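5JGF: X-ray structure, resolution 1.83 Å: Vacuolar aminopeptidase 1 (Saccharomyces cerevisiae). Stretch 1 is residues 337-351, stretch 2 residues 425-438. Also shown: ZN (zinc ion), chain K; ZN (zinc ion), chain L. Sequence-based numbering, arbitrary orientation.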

# COMPACT_ATOMS: atom_id res chain seq x y z
N ASN D 337 12.29 -33.87 48.02
CA ASN D 337 11.44 -33.56 49.17
C ASN D 337 11.32 -32.07 49.47
O ASN D 337 10.81 -31.69 50.52
CB ASN D 337 11.97 -34.28 50.42
CG ASN D 337 11.70 -35.77 50.40
OD1 ASN D 337 10.56 -36.21 50.57
ND2 ASN D 337 12.75 -36.56 50.18
N SER D 338 11.77 -31.23 48.54
CA SER D 338 11.74 -29.78 48.75
C SER D 338 10.59 -29.06 48.04
O SER D 338 9.96 -29.60 47.13
CB SER D 338 13.06 -29.16 48.27
OG SER D 338 14.18 -29.75 48.92
N ILE D 339 10.34 -27.83 48.47
CA ILE D 339 9.32 -26.98 47.87
C ILE D 339 9.95 -25.62 47.65
O ILE D 339 10.47 -25.00 48.59
CB ILE D 339 8.07 -26.81 48.77
CG1 ILE D 339 7.23 -28.09 48.77
CG2 ILE D 339 7.22 -25.63 48.27
CD1 ILE D 339 6.65 -28.47 47.41
N ILE D 340 9.94 -25.15 46.41
CA ILE D 340 10.50 -23.85 46.10
C ILE D 340 9.39 -22.90 45.71
O ILE D 340 8.57 -23.21 44.85
CB ILE D 340 11.49 -23.91 44.91
CG1 ILE D 340 12.67 -24.84 45.24
CG2 ILE D 340 12.01 -22.51 44.59
CD1 ILE D 340 13.67 -25.00 44.09
N LEU D 341 9.33 -21.75 46.37
CA LEU D 341 8.34 -20.75 46.00
C LEU D 341 9.12 -19.73 45.20
O LEU D 341 10.02 -19.07 45.72
CB LEU D 341 7.73 -20.05 47.23
CG LEU D 341 6.89 -20.84 48.23
CD1 LEU D 341 6.17 -19.86 49.16
CD2 LEU D 341 5.87 -21.71 47.50
N SER D 342 8.82 -19.64 43.91
CA SER D 342 9.46 -18.66 43.05
C SER D 342 8.57 -17.43 43.20
O SER D 342 7.50 -17.36 42.61
CB SER D 342 9.46 -19.13 41.59
OG SER D 342 9.93 -18.12 40.73
N ALA D 343 9.00 -16.49 44.03
CA ALA D 343 8.21 -15.30 44.31
C ALA D 343 8.59 -14.11 43.45
O ALA D 343 9.61 -13.47 43.67
CB ALA D 343 8.32 -14.93 45.79
N ASP D 344 7.75 -13.82 42.46
CA ASP D 344 7.96 -12.69 41.56
C ASP D 344 6.60 -12.03 41.37
O ASP D 344 5.59 -12.71 41.20
CB ASP D 344 8.51 -13.17 40.21
CG ASP D 344 9.15 -12.05 39.41
OD1 ASP D 344 9.04 -10.88 39.84
OD2 ASP D 344 9.76 -12.33 38.36
N VAL D 345 6.58 -10.71 41.43
CA VAL D 345 5.33 -9.98 41.27
C VAL D 345 4.60 -10.35 39.99
O VAL D 345 5.22 -10.66 38.98
CB VAL D 345 5.58 -8.45 41.27
CG1 VAL D 345 6.10 -8.01 42.63
CG2 VAL D 345 6.59 -8.10 40.18
N ASN D 346 3.27 -10.38 40.06
CA ASN D 346 2.47 -10.66 38.88
C ASN D 346 1.55 -9.47 38.66
O ASN D 346 1.69 -8.44 39.33
CB ASN D 346 1.69 -11.98 39.01
CG ASN D 346 1.26 -12.27 40.43
OD1 ASN D 346 0.81 -11.39 41.14
ND2 ASN D 346 1.40 -13.53 40.83
N HIS D 347 0.60 -9.59 37.74
CA HIS D 347 -0.24 -8.46 37.38
C HIS D 347 -1.59 -8.25 38.03
O HIS D 347 -2.48 -9.09 37.93
CB HIS D 347 -0.45 -8.46 35.86
CG HIS D 347 0.82 -8.57 35.08
ND1 HIS D 347 1.70 -7.52 34.93
CD2 HIS D 347 1.37 -9.62 34.41
CE1 HIS D 347 2.73 -7.91 34.20
NE2 HIS D 347 2.55 -9.18 33.87
N LEU D 348 -1.75 -7.10 38.68
CA LEU D 348 -3.03 -6.74 39.27
C LEU D 348 -3.94 -6.38 38.11
O LEU D 348 -3.48 -5.85 37.09
CB LEU D 348 -2.91 -5.51 40.16
CG LEU D 348 -2.56 -5.66 41.64
CD1 LEU D 348 -2.43 -4.28 42.27
CD2 LEU D 348 -3.66 -6.46 42.34
N TYR D 349 -5.23 -6.65 38.25
CA TYR D 349 -6.20 -6.30 37.23
C TYR D 349 -6.14 -4.78 37.03
O TYR D 349 -6.19 -4.03 38.00
CB TYR D 349 -7.60 -6.68 37.70
CG TYR D 349 -8.70 -6.33 36.73
CD1 TYR D 349 -8.91 -7.08 35.57
CD2 TYR D 349 -9.56 -5.25 36.97
CE1 TYR D 349 -9.94 -6.77 34.68
CE2 TYR D 349 -10.59 -4.93 36.08
CZ TYR D 349 -10.77 -5.70 34.94
OH TYR D 349 -11.79 -5.40 34.07
N ASN D 350 -6.01 -4.34 35.78
CA ASN D 350 -6.00 -2.90 35.49
C ASN D 350 -7.37 -2.66 34.86
O ASN D 350 -7.62 -3.10 33.74
CB ASN D 350 -4.89 -2.54 34.49
CG ASN D 350 -4.81 -1.05 34.23
OD1 ASN D 350 -5.84 -0.36 34.17
ND2 ASN D 350 -3.60 -0.53 34.06
N PRO D 351 -8.26 -1.96 35.57
CA PRO D 351 -9.62 -1.68 35.07
C PRO D 351 -9.75 -0.96 33.74
O PRO D 351 -10.80 -1.03 33.10
CB PRO D 351 -10.25 -0.89 36.22
CG PRO D 351 -9.09 -0.14 36.78
CD PRO D 351 -8.00 -1.19 36.81
N ALA D 425 13.23 -29.98 42.05
CA ALA D 425 12.24 -29.79 43.10
C ALA D 425 10.96 -29.12 42.61
O ALA D 425 11.00 -28.25 41.74
CB ALA D 425 12.83 -28.96 44.24
N ARG D 426 9.83 -29.54 43.17
CA ARG D 426 8.55 -28.95 42.81
C ARG D 426 8.65 -27.46 43.13
O ARG D 426 9.00 -27.06 44.25
CB ARG D 426 7.42 -29.61 43.61
CG ARG D 426 6.07 -28.96 43.42
CD ARG D 426 4.95 -29.91 43.80
NE ARG D 426 4.65 -30.87 42.73
CZ ARG D 426 4.65 -32.19 42.88
NH1 ARG D 426 4.35 -32.97 41.85
NH2 ARG D 426 4.98 -32.73 44.05
N THR D 427 8.34 -26.63 42.13
CA THR D 427 8.44 -25.19 42.27
C THR D 427 7.11 -24.53 41.97
O THR D 427 6.41 -24.91 41.02
CB THR D 427 9.52 -24.65 41.31
OG1 THR D 427 10.78 -25.26 41.64
CG2 THR D 427 9.64 -23.14 41.39
N ILE D 428 6.76 -23.53 42.77
CA ILE D 428 5.50 -22.82 42.62
C ILE D 428 5.74 -21.34 42.36
O ILE D 428 6.35 -20.65 43.18
CB ILE D 428 4.64 -22.97 43.89
CG1 ILE D 428 4.50 -24.46 44.23
CG2 ILE D 428 3.27 -22.32 43.70
CD1 ILE D 428 4.30 -24.74 45.70
N ASP D 429 5.27 -20.85 41.22
CA ASP D 429 5.42 -19.45 40.88
C ASP D 429 4.23 -18.68 41.43
O ASP D 429 3.08 -19.03 41.16
CB ASP D 429 5.53 -19.25 39.37
CG ASP D 429 6.95 -19.38 38.86
OD1 ASP D 429 7.76 -18.45 39.10
OD2 ASP D 429 7.27 -20.40 38.23
N LEU D 430 4.51 -17.65 42.22
CA LEU D 430 3.47 -16.83 42.81
C LEU D 430 4.11 -15.51 43.21
O LEU D 430 5.30 -15.31 43.02
CB LEU D 430 2.87 -17.51 44.05
CG LEU D 430 3.83 -18.11 45.09
CD1 LEU D 430 4.64 -17.02 45.77
CD2 LEU D 430 3.01 -18.89 46.13
N GLY D 431 3.31 -14.60 43.75
CA GLY D 431 3.88 -13.33 44.14
C GLY D 431 2.82 -12.33 44.52
O GLY D 431 1.62 -12.63 44.49
N ILE D 432 3.26 -11.14 44.90
CA ILE D 432 2.36 -10.06 45.26
C ILE D 432 2.09 -9.34 43.95
O ILE D 432 3.02 -8.95 43.25
CB ILE D 432 3.04 -9.10 46.26
CG1 ILE D 432 3.42 -9.87 47.54
CG2 ILE D 432 2.11 -7.94 46.59
CD1 ILE D 432 4.25 -9.07 48.53
N ALA D 433 0.81 -9.19 43.61
CA ALA D 433 0.43 -8.54 42.36
C ALA D 433 0.59 -7.03 42.43
O ALA D 433 0.44 -6.42 43.48
CB ALA D 433 -1.01 -8.90 42.01
N GLN D 434 0.90 -6.43 41.28
CA GLN D 434 1.07 -4.99 41.20
C GLN D 434 0.55 -4.46 39.87
O GLN D 434 0.38 -5.21 38.91
CB GLN D 434 2.54 -4.60 41.35
CG GLN D 434 3.43 -5.15 40.24
CD GLN D 434 4.75 -4.41 40.13
OE1 GLN D 434 4.81 -3.30 39.58
NE2 GLN D 434 5.81 -5.01 40.66
N LEU D 435 0.31 -3.16 39.83
CA LEU D 435 -0.13 -2.49 38.62
C LEU D 435 1.11 -1.91 37.98
O LEU D 435 2.12 -1.70 38.66
CB LEU D 435 -1.08 -1.34 38.95
CG LEU D 435 -2.53 -1.63 39.31
CD1 LEU D 435 -3.19 -0.36 39.84
CD2 LEU D 435 -3.27 -2.15 38.09
N SER D 436 1.05 -1.66 36.68
CA SER D 436 2.14 -1.02 35.96
C SER D 436 3.52 -1.63 36.12
O SER D 436 4.50 -0.90 36.33
CB SER D 436 2.19 0.46 36.37
OG SER D 436 0.89 1.04 36.35
N MET D 437 3.62 -2.95 36.03
CA MET D 437 4.92 -3.59 36.16
C MET D 437 5.87 -3.00 35.11
O MET D 437 5.47 -2.73 33.98
CB MET D 437 4.78 -5.10 35.95
CG MET D 437 5.94 -5.90 36.48
SD MET D 437 5.72 -7.65 36.20
CE MET D 437 4.30 -8.00 37.25
N HIS D 438 7.12 -2.78 35.51
CA HIS D 438 8.17 -2.22 34.66
C HIS D 438 8.08 -0.73 34.38
O HIS D 438 8.87 -0.19 33.60
CB HIS D 438 8.29 -3.00 33.35
CG HIS D 438 8.91 -4.35 33.51
ND1 HIS D 438 9.31 -5.12 32.44
CD2 HIS D 438 9.21 -5.06 34.62
CE1 HIS D 438 9.83 -6.25 32.88
NE2 HIS D 438 9.78 -6.24 34.20
ZN ZN K . 10.06 -9.80 38.30
ZN ZN L . 10.32 -7.68 35.70
O HOH W 1 9.81 -31.55 45.42
O HOH W 2 7.01 -16.14 40.13
O HOH W 3 7.76 -9.86 37.54
O HOH W 4 1.19 -5.01 36.09
O HOH W 5 -1.19 -2.13 34.97
O HOH W 6 10.67 -9.64 36.35

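Two parallel strands, 339-343 and roughly 426-431, set the register, and the backbone carries most of the polar contact. Ile340 N donates to Arg426 O (3.0 Å) and Ile340 O accepts from Ile428 N (2.8 Å); Ser342 repeats the pattern, its N reaching Ile428 O (2.8 Å) and its O receiving Leu430 N (3.0 Å). Asp344 N to Leu430 O (2.9 Å) closes this ladder. Alternate residues of the first strand thus do the bonding, as parallel pairing requires. Further on, Asn346 O takes Gln434 N and Leu348 N reaches Gln434 O, both at 2.9 Å.

One side-chain hydrogen bond crosses: Ser342 OG donates to Asp429 OD1 (2.7 Å), linking paired residues on one face of the sheet. Water 2 bridges the same pair, 2.8 Å from Ser342 O and 2.6 Å from Asp429 OD1.

The face carrying Leu341, Ile428 and Leu430 is mostly apolar in its cross-strand contacts. Leu341 CD2 lies 3.9 Å from Ile428 CD1 and 4.2 Å from Leu430 CD2, joining neighbours along the second strand. Gly431 leaves room for the backbone: an ideal CB there would sit 2.0 Å from Asp344 O.

Beyond the main strands, Met437 CE packs over a face of the His347 ring, 3.7 Å from its centroid, and also 3.7 Å from Val345 CG2. Asp344 and His438 each bind a different zinc, and water 6 bridges the two metals.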